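Local coordinates for FOG-3 protein (Caenorhabditis elegans, PDB 5TD6) that specifies sperm fate in the nematode germline as an RNA-binding multimer, represented here by its BTG/Tob domain, and may act as a transcription corepressor, at residues V5-N10 with P109-D114; G26-E31 with L64-S69; N51-R56 with F98-E103. The protein carries 2 engineered substitutions. All coordinates share one frame; numbering follows the deposited sequence.

Contact 1 (V5-N10 with P109-D114); sequences VRELVN and PIWIGD
Two torsions bring Glu7 and Trp111 together. Trp111 holds CG anti to its backbone nitrogen (chi1 -179°), which stands the indole beside helix 2-13. The bend of Glu7 at chi2 (-58°) lays its chain across the ring, at about a right angle to the tryptophan side chain. Its CG methylene lies over one face of the indole, 3.9 Å from the centroid of the five-membered ring. This is a CH-pi contact, and the nearest atoms are Glu7 CG and Trp111 CG at 3.5 Å. The carboxylate follows the ring at a shallow tilt, with the two planes 25° apart. On the opposite face the chain runs on past the ring, and Gly113 N lies 3.6 Å above its plane. The indole is thus covered by a helix side chain on one side and on the other by the backbone of the loop that follows its strand. Ile110 adds a loose van der Waals touch, CG2 to O of Glu7 at 4.0 Å.

Ile110 and Trp111 both face Val97 and form a classic beta bulge. The bulge sits at the corner the chain turns at Ile110. Phe17 of the second subunit meets the Trp111 ring at a steep angle. Asn10 ND2 makes a weak hydrogen bond to Glu7 OE2 of that subunit, so this face of helix 2-13 also lies at the interface with the second subunit.

No direct hydrogen bond joins the two segments. One water bridges them, donating to Glu7 OE1 at 2.7 Å and to Ile110 O at 2.8 Å. It serves both a buried carboxylate oxygen and a carbonyl at the bulge. The chemistry is therefore mixed: the aliphatic part of an acidic side chain packs on an aromatic face, while OE1 is reached through a single bound water.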
loop_
_atom_site.group_PDB
_atom_site.type_symbol
_atom_site.label_atom_id
_atom_site.label_comp_id
_atom_site.label_asym_id
_atom_site.label_seq_id
_atom_site.Cartn_x
_atom_site.Cartn_y
_atom_site.Cartn_z
ATOM N N VAL B 5 -1.711 -10.163 -2.341
ATOM C CA VAL B 5 -3.013 -9.839 -2.920
ATOM C C VAL B 5 -3.435 -8.442 -2.502
ATOM O O VAL B 5 -3.940 -7.677 -3.298
ATOM C CB VAL B 5 -4.115 -10.838 -2.483
ATOM C CG1 VAL B 5 -5.463 -10.312 -2.855
ATOM C CG2 VAL B 5 -3.882 -12.225 -3.107
ATOM N N ARG B 6 -3.220 -8.113 -1.236
ATOM C CA ARG B 6 -3.609 -6.794 -0.766
ATOM C C ARG B 6 -2.809 -5.716 -1.481
ATOM O O ARG B 6 -3.366 -4.674 -1.836
ATOM C CB ARG B 6 -3.419 -6.655 0.750
ATOM C CG ARG B 6 -3.833 -5.278 1.274
ATOM C CD ARG B 6 -3.542 -5.135 2.767
ATOM N NE ARG B 6 -2.110 -5.138 3.042
ATOM C CZ ARG B 6 -1.487 -6.067 3.765
ATOM N NH1 ARG B 6 -2.170 -7.081 4.288
ATOM N NH2 ARG B 6 -0.177 -5.986 3.965
ATOM N N GLU B 7 -1.505 -5.952 -1.679
ATOM C CA GLU B 7 -0.686 -4.974 -2.393
ATOM C C GLU B 7 -1.145 -4.827 -3.856
ATOM O O GLU B 7 -1.152 -3.715 -4.394
ATOM C CB GLU B 7 0.792 -5.352 -2.336
ATOM C CG GLU B 7 1.421 -5.203 -0.926
ATOM C CD GLU B 7 1.301 -3.802 -0.398
ATOM O OE1 GLU B 7 1.512 -2.857 -1.181
ATOM O OE2 GLU B 7 0.983 -3.639 0.795
ATOM N N LEU B 8 -1.511 -5.938 -4.491
ATOM C CA LEU B 8 -2.017 -5.903 -5.876
ATOM C C LEU B 8 -3.327 -5.121 -5.934
ATOM O O LEU B 8 -3.518 -4.236 -6.792
ATOM C CB LEU B 8 -2.230 -7.315 -6.427
ATOM C CG LEU B 8 -2.100 -7.499 -7.954
ATOM C CD1 LEU B 8 -2.094 -8.965 -8.393
ATOM C CD2 LEU B 8 -3.148 -6.762 -8.705
ATOM N N VAL B 9 -4.238 -5.457 -5.027
ATOM C CA VAL B 9 -5.545 -4.792 -4.999
ATOM C C VAL B 9 -5.390 -3.298 -4.765
ATOM O O VAL B 9 -6.069 -2.476 -5.392
ATOM C CB VAL B 9 -6.453 -5.373 -3.904
ATOM C CG1 VAL B 9 -7.692 -4.507 -3.734
ATOM C CG2 VAL B 9 -6.840 -6.808 -4.255
ATOM N N ASN B 10 -4.478 -2.941 -3.876
ATOM C CA ASN B 10 -4.320 -1.527 -3.549
ATOM C C ASN B 10 -3.645 -0.782 -4.700
ATOM O O ASN B 10 -3.974 0.373 -4.977
ATOM C CB ASN B 10 -3.573 -1.368 -2.229
ATOM C CG ASN B 10 -4.467 -1.675 -1.050
ATOM O OD1 ASN B 10 -5.647 -1.898 -1.242
ATOM N ND2 ASN B 10 -3.928 -1.667 0.156
ATOM N N PRO B 109 8.771 -2.588 -9.359
ATOM C CA PRO B 109 8.236 -3.245 -8.168
ATOM C C PRO B 109 7.036 -2.527 -7.611
ATOM O O PRO B 109 6.993 -1.299 -7.583
ATOM C CB PRO B 109 9.414 -3.202 -7.169
ATOM C CG PRO B 109 10.262 -2.063 -7.638
ATOM C CD PRO B 109 10.105 -1.997 -9.135
ATOM N N ILE B 110 6.046 -3.311 -7.201
ATOM C CA ILE B 110 4.901 -2.803 -6.472
ATOM C C ILE B 110 5.118 -3.092 -4.969
ATOM O O ILE B 110 4.911 -2.231 -4.113
ATOM C CB ILE B 110 3.586 -3.453 -6.933
ATOM C CG1 ILE B 110 3.273 -3.058 -8.387
ATOM C CG2 ILE B 110 2.468 -3.051 -5.958
ATOM C CD1 ILE B 110 2.130 -3.899 -9.032
ATOM N N TRP B 111 5.541 -4.311 -4.669
ATOM C CA TRP B 111 5.896 -4.695 -3.302
ATOM C C TRP B 111 6.907 -5.834 -3.300
ATOM O O TRP B 111 6.836 -6.751 -4.136
ATOM C CB TRP B 111 4.646 -5.092 -2.503
ATOM C CG TRP B 111 4.940 -5.496 -1.038
ATOM C CD1 TRP B 111 5.077 -4.663 0.043
ATOM C CD2 TRP B 111 5.126 -6.829 -0.538
ATOM N NE1 TRP B 111 5.327 -5.399 1.186
ATOM C CE2 TRP B 111 5.362 -6.730 0.855
ATOM C CE3 TRP B 111 5.120 -8.098 -1.133
ATOM C CZ2 TRP B 111 5.586 -7.849 1.656
ATOM C CZ3 TRP B 111 5.343 -9.211 -0.333
ATOM C CH2 TRP B 111 5.564 -9.082 1.043
ATOM N N ILE B 112 7.850 -5.749 -2.362
ATOM C CA ILE B 112 8.878 -6.754 -2.118
ATOM C C ILE B 112 8.962 -6.978 -0.621
ATOM O O ILE B 112 9.028 -6.021 0.160
ATOM C CB ILE B 112 10.282 -6.332 -2.641
ATOM C CG1 ILE B 112 10.250 -5.988 -4.141
ATOM C CG2 ILE B 112 11.317 -7.453 -2.412
ATOM C CD1 ILE B 112 11.663 -5.879 -4.759
ATOM N N GLY B 113 8.948 -8.236 -0.213
ATOM C CA GLY B 113 9.029 -8.543 1.202
ATOM C C GLY B 113 9.188 -10.024 1.466
ATOM O O GLY B 113 9.443 -10.818 0.552
ATOM N N ASP B 114 9.030 -10.377 2.735
ATOM C CA ASP B 114 9.199 -11.741 3.244
ATOM C C ASP B 114 8.119 -12.612 2.603
ATOM O O ASP B 114 6.954 -12.210 2.567
ATOM C CB ASP B 114 9.098 -11.700 4.789
ATOM C CG ASP B 114 9.501 -13.004 5.486
ATOM O OD1 ASP B 114 9.261 -14.107 4.967
ATOM O OD2 ASP B 114 10.037 -12.904 6.610
HETATM O O HOH W 1 3.875 -1.589 -1.626
#

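Contact 2 (G26-E31 with L64-S69); sequences GIFGAE and LCFASS
The rings of Phe28 and Phe66 meet at their edges. Phe28 CZ approaches Phe66 CD1 at 4.3 Å, near the plane of the Phe66 ring. One face of Phe66 carries Cys65 SG, 3.9 Å above the plane and offset toward the rim. Phe66 O lies at the edge of the Phe28 ring, in its plane, 3.5 Å from Phe28 CE1. Ser69 CB comes to the same ring obliquely, 3.7 Å from CE1 of Phe28. With CG anti to the backbone nitrogen (chi1 168°), Phe28 swings its ring across to the backbone of the facing helix.

Ser69 turns its hydroxyl back into its own helix. Its OG donates to Cys65 O at 2.8 Å, while Ser69 N reaches that carbonyl from the opposite face of its plane. The hydroxyl is thus satisfied within its own helix. Glu31 only brushes it, its backbone C 3.8 Å from Ser69 OG.

The axes of segments 26-31 and 65-69 come within 9.4 Å, their N-to-C directions 131° apart. Helix 2-13 supplies Val12, which touches both phenylalanines. Leu32, further along helix 22-41, packs on Cys65 and Ser69, so the short helix 65-71 lies against two longer helices of the BTG domain.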
loop_
_atom_site.group_PDB
_atom_site.type_symbol
_atom_site.label_atom_id
_atom_site.label_comp_id
_atom_site.label_asym_id
_atom_site.label_seq_id
_atom_site.Cartn_x
_atom_site.Cartn_y
_atom_site.Cartn_z
ATOM N N GLY B 26 -14.320 0.214 -2.239
ATOM C CA GLY B 26 -14.011 -0.736 -1.179
ATOM C C GLY B 26 -14.531 -2.130 -1.468
ATOM O O GLY B 26 -13.915 -3.146 -1.105
ATOM N N ILE B 27 -15.671 -2.185 -2.139
ATOM C CA ILE B 27 -16.332 -3.452 -2.417
ATOM C C ILE B 27 -15.676 -4.066 -3.645
ATOM O O ILE B 27 -15.524 -5.281 -3.753
ATOM C CB ILE B 27 -17.861 -3.249 -2.603
ATOM C CG1 ILE B 27 -18.480 -2.807 -1.277
ATOM C CG2 ILE B 27 -18.546 -4.523 -3.087
ATOM C CD1 ILE B 27 -19.906 -2.357 -1.377
ATOM N N PHE B 28 -15.259 -3.207 -4.563
ATOM C CA PHE B 28 -14.485 -3.658 -5.702
ATOM C C PHE B 28 -13.177 -4.312 -5.252
ATOM O O PHE B 28 -12.796 -5.370 -5.753
ATOM C CB PHE B 28 -14.201 -2.493 -6.633
ATOM C CG PHE B 28 -13.183 -2.795 -7.681
ATOM C CD1 PHE B 28 -13.549 -3.421 -8.868
ATOM C CD2 PHE B 28 -11.851 -2.461 -7.479
ATOM C CE1 PHE B 28 -12.600 -3.687 -9.853
ATOM C CE2 PHE B 28 -10.892 -2.731 -8.454
ATOM C CZ PHE B 28 -11.262 -3.348 -9.640
ATOM N N GLY B 29 -12.491 -3.685 -4.304
ATOM C CA GLY B 29 -11.212 -4.206 -3.862
ATOM C C GLY B 29 -11.375 -5.525 -3.125
ATOM O O GLY B 29 -10.541 -6.431 -3.230
ATOM N N ALA B 30 -12.458 -5.637 -2.367
ATOM C CA ALA B 30 -12.722 -6.863 -1.623
ATOM C C ALA B 30 -12.995 -8.009 -2.592
ATOM O O ALA B 30 -12.448 -9.097 -2.446
ATOM C CB ALA B 30 -13.885 -6.674 -0.676
ATOM N N GLU B 31 -13.821 -7.744 -3.596
ATOM C CA GLU B 31 -14.147 -8.742 -4.613
ATOM C C GLU B 31 -12.935 -9.161 -5.442
ATOM O O GLU B 31 -12.743 -10.344 -5.729
ATOM C CB GLU B 31 -15.237 -8.216 -5.539
ATOM C CG GLU B 31 -16.602 -8.254 -4.913
ATOM C CD GLU B 31 -17.027 -9.673 -4.575
ATOM O OE1 GLU B 31 -16.963 -10.547 -5.466
ATOM O OE2 GLU B 31 -17.404 -9.915 -3.413
ATOM N N LEU B 64 -10.601 -10.803 -17.146
ATOM C CA LEU B 64 -11.989 -10.476 -16.835
ATOM C C LEU B 64 -12.222 -10.181 -15.366
ATOM O O LEU B 64 -13.295 -9.716 -14.996
ATOM C CB LEU B 64 -12.913 -11.604 -17.290
ATOM C CG LEU B 64 -13.091 -11.597 -18.809
ATOM C CD1 LEU B 64 -13.587 -12.946 -19.306
ATOM C CD2 LEU B 64 -14.046 -10.486 -19.204
ATOM N N CYS B 65 -11.216 -10.412 -14.525
ATOM C CA CYS B 65 -11.429 -10.202 -13.108
ATOM C C CYS B 65 -11.767 -8.744 -12.792
ATOM O O CYS B 65 -12.506 -8.466 -11.858
ATOM C CB CYS B 65 -10.201 -10.649 -12.300
ATOM S SG CYS B 65 -8.643 -9.810 -12.680
ATOM N N PHE B 66 -11.243 -7.806 -13.568
ATOM C CA PHE B 66 -11.561 -6.409 -13.285
ATOM C C PHE B 66 -13.042 -6.071 -13.516
ATOM O O PHE B 66 -13.687 -5.487 -12.643
ATOM C CB PHE B 66 -10.663 -5.502 -14.114
ATOM C CG PHE B 66 -9.216 -5.654 -13.765
ATOM C CD1 PHE B 66 -8.728 -5.131 -12.578
ATOM C CD2 PHE B 66 -8.361 -6.358 -14.588
ATOM C CE1 PHE B 66 -7.403 -5.288 -12.229
ATOM C CE2 PHE B 66 -7.022 -6.508 -14.247
ATOM C CZ PHE B 66 -6.545 -5.975 -13.068
ATOM N N ALA B 67 -13.576 -6.453 -14.674
ATOM C CA ALA B 67 -14.978 -6.164 -15.007
ATOM C C ALA B 67 -15.941 -6.902 -14.083
ATOM O O ALA B 67 -16.935 -6.341 -13.621
ATOM C CB ALA B 67 -15.268 -6.527 -16.458
ATOM N N SER B 68 -15.653 -8.166 -13.818
ATOM C CA SER B 68 -16.531 -8.950 -12.965
ATOM C C SER B 68 -16.458 -8.471 -11.513
ATOM O O SER B 68 -17.449 -8.511 -10.806
ATOM C CB SER B 68 -16.186 -10.434 -13.072
ATOM O OG SER B 68 -14.932 -10.685 -12.491
ATOM N N SER B 69 -15.301 -7.987 -11.069
ATOM C CA SER B 69 -15.222 -7.396 -9.729
ATOM C C SER B 69 -16.029 -6.109 -9.636
ATOM O O SER B 69 -16.640 -5.834 -8.601
ATOM C CB SER B 69 -13.775 -7.119 -9.329
ATOM O OG SER B 69 -13.092 -8.342 -9.101
#

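Contact 3 (N51-R56 with F98-E103); sequences NGEMKR and FVRLSE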
loop_
_atom_site.group_PDB
_atom_site.type_symbol
_atom_site.label_atom_id
_atom_site.label_comp_id
_atom_site.label_asym_id
_atom_site.label_seq_id
_atom_site.Cartn_x
_atom_site.Cartn_y
_atom_site.Cartn_z
ATOM N N ASN B 51 7.574 -20.225 -9.527
ATOM C CA ASN B 51 6.699 -21.323 -9.943
ATOM C C ASN B 51 5.261 -20.830 -10.048
ATOM O O ASN B 51 4.685 -20.354 -9.066
ATOM C CB ASN B 51 6.774 -22.503 -8.965
ATOM C CG ASN B 51 8.056 -23.326 -9.115
ATOM O OD1 ASN B 51 8.930 -23.011 -9.927
ATOM N ND2 ASN B 51 8.173 -24.378 -8.315
ATOM N N GLY B 52 4.699 -20.911 -11.249
ATOM C CA GLY B 52 3.326 -20.506 -11.484
ATOM C C GLY B 52 3.163 -19.035 -11.826
ATOM O O GLY B 52 2.045 -18.552 -11.964
ATOM N N GLU B 53 4.280 -18.331 -11.961
ATOM C CA GLU B 53 4.276 -16.892 -12.236
ATOM C C GLU B 53 3.405 -16.498 -13.434
ATOM O O GLU B 53 2.660 -15.507 -13.393
ATOM C CB GLU B 53 5.716 -16.421 -12.451
ATOM C CG GLU B 53 5.875 -15.191 -13.304
ATOM C CD GLU B 53 7.271 -14.629 -13.217
ATOM O OE1 GLU B 53 7.966 -14.566 -14.254
ATOM O OE2 GLU B 53 7.670 -14.236 -12.104
ATOM N N MET B 54 3.486 -17.283 -14.495
ATOM C CA MET B 54 2.761 -16.969 -15.710
ATOM C C MET B 54 1.273 -17.209 -15.536
ATOM O O MET B 54 0.456 -16.418 -15.999
ATOM C CB MET B 54 3.308 -17.791 -16.880
ATOM C CG MET B 54 4.730 -17.415 -17.250
ATOM S SD MET B 54 4.846 -15.657 -17.654
ATOM C CE MET B 54 3.722 -15.584 -19.048
ATOM N N LYS B 55 0.918 -18.303 -14.873
ATOM C CA LYS B 55 -0.494 -18.602 -14.656
ATOM C C LYS B 55 -1.187 -17.537 -13.822
ATOM O O LYS B 55 -2.400 -17.370 -13.914
ATOM C CB LYS B 55 -0.670 -19.961 -13.973
ATOM C CG LYS B 55 -1.722 -20.830 -14.666
ATOM C CD LYS B 55 -2.757 -21.406 -13.696
ATOM C CE LYS B 55 -3.919 -22.029 -14.471
ATOM N NZ LYS B 55 -5.185 -22.094 -13.686
ATOM N N ARG B 56 -0.419 -16.815 -13.006
ATOM C CA ARG B 56 -1.007 -15.865 -12.066
ATOM C C ARG B 56 -1.119 -14.459 -12.626
ATOM O O ARG B 56 -1.942 -13.666 -12.160
ATOM C CB ARG B 56 -0.195 -15.848 -10.765
ATOM C CG ARG B 56 -0.430 -17.092 -9.906
ATOM C CD ARG B 56 0.216 -16.970 -8.519
ATOM N NE ARG B 56 1.639 -16.658 -8.599
ATOM C CZ ARG B 56 2.603 -17.555 -8.430
ATOM N NH1 ARG B 56 2.289 -18.825 -8.180
ATOM N NH2 ARG B 56 3.875 -17.186 -8.506
ATOM N N PHE B 98 4.687 -6.988 -8.854
ATOM C CA PHE B 98 5.367 -6.082 -9.763
ATOM C C PHE B 98 4.651 -5.970 -11.096
ATOM O O PHE B 98 3.803 -6.790 -11.418
ATOM C CB PHE B 98 6.810 -6.531 -9.983
ATOM C CG PHE B 98 6.950 -7.920 -10.587
ATOM C CD1 PHE B 98 6.976 -9.048 -9.782
ATOM C CD2 PHE B 98 7.110 -8.082 -11.960
ATOM C CE1 PHE B 98 7.127 -10.317 -10.339
ATOM C CE2 PHE B 98 7.268 -9.348 -12.524
ATOM C CZ PHE B 98 7.278 -10.460 -11.722
ATOM N N VAL B 99 5.005 -4.932 -11.844
ATOM C CA VAL B 99 4.531 -4.719 -13.211
ATOM C C VAL B 99 5.621 -5.143 -14.187
ATOM O O VAL B 99 6.799 -4.865 -13.960
ATOM C CB VAL B 99 4.178 -3.234 -13.458
ATOM C CG1 VAL B 99 3.894 -2.961 -14.942
ATOM C CG2 VAL B 99 3.000 -2.818 -12.585
ATOM N N ARG B 100 5.243 -5.812 -15.268
ATOM C CA ARG B 100 6.196 -6.100 -16.342
ATOM C C ARG B 100 5.487 -6.015 -17.682
ATOM O O ARG B 100 4.469 -6.675 -17.878
ATOM C CB ARG B 100 6.819 -7.482 -16.159
ATOM C CG ARG B 100 7.907 -7.801 -17.139
ATOM C CD ARG B 100 8.037 -9.302 -17.305
ATOM N NE ARG B 100 8.675 -9.955 -16.170
ATOM C CZ ARG B 100 8.546 -11.251 -15.900
ATOM N NH1 ARG B 100 7.792 -12.023 -16.681
ATOM N NH2 ARG B 100 9.163 -11.774 -14.850
ATOM N N LEU B 101 6.010 -5.202 -18.596
ATOM C CA LEU B 101 5.341 -4.987 -19.888
ATOM C C LEU B 101 5.611 -6.110 -20.895
ATOM O O LEU B 101 4.942 -6.202 -21.928
ATOM C CB LEU B 101 5.764 -3.643 -20.486
ATOM C CG LEU B 101 5.394 -2.382 -19.699
ATOM C CD1 LEU B 101 6.393 -1.274 -19.981
ATOM C CD2 LEU B 101 3.986 -1.921 -20.037
ATOM N N SER B 102 6.587 -6.961 -20.590
ATOM C CA SER B 102 6.938 -8.085 -21.457
ATOM C C SER B 102 7.957 -8.980 -20.767
ATOM O O SER B 102 8.815 -8.487 -20.045
ATOM C CB SER B 102 7.500 -7.593 -22.796
ATOM O OG SER B 102 8.633 -6.765 -22.596
ATOM N N GLU B 103 7.868 -10.286 -21.020
ATOM C CA GLU B 103 8.752 -11.292 -20.423
ATOM C C GLU B 103 10.223 -10.860 -20.314
ATOM O O GLU B 103 10.902 -11.180 -19.338
ATOM C CB GLU B 103 8.665 -12.590 -21.228
ATOM C CG GLU B 103 9.583 -13.696 -20.739
ATOM C CD GLU B 103 9.048 -15.086 -21.041
ATOM O OE1 GLU B 103 9.274 -15.582 -22.168
ATOM O OE2 GLU B 103 8.409 -15.688 -20.152
#
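Glu53 sets one carboxylate oxygen against the edge of the Phe98 ring, OE2 lying 3.8 Å from CZ of Phe98 and in the ring plane. The other oxygen takes the salt bridge: Arg100 NH2 donates to Glu53 OE1 at 3.1 Å, with an N-H...O angle of 155°. Arg100 bends at chi3 (-74°), and Glu53 reaches out extended beyond CG to meet it. The bond lies in the guanidinium plane of Arg100 but comes to OE1 from above the carboxylate plane, and the two planes stand 69° apart. Arg100 NH2 has a second acidic mate in Glu107, while Glu53 OE2 accepts from Asn93 ND2. Met54 SD approaches Glu103 OE2 loosely, at 4.4 Å, and Glu103 is poorly ordered.

The bridge ties the short helix 53-56 to strand 96-100 of the antiparallel BTG-domain sheet. Phe91, on the neighbouring strand 89-93, meets the Phe98 ring with its plane nearly parallel and makes a cation-pi pair with Arg100. An alanine in place of Glu53 would probably leave Asn93 ND2 without this acceptor and Arg100 with Glu107 as its remaining acidic partner. Arg56 NH1 donates to Asn51 O across the turn at Gly52.

All three contacts lie in the BTG domain. Along the chain, contact 1 starts first and ends last, so it encloses the other two. Contacts 2 and 3 alternate: 26-31, 51-56, 64-69, then 98-103. The centres of contacts 1 and 3 are about 14 Å apart. Both reach the same antiparallel sheet, on neighbouring strands 111-112 and 96-100, and Ile110 packs on Val99. Contact 2 belongs to the helical side, its centre about 17 Å from the centre of contact 1. Val9 on helix 2-13 touches Gly29 on helix 22-41 and links the two. Contacts 2 and 3 do not touch; their centres are about 20 Å apart. Helix 2-13 thus touches both helix 22-41 and the sheet, through Leu8 for example.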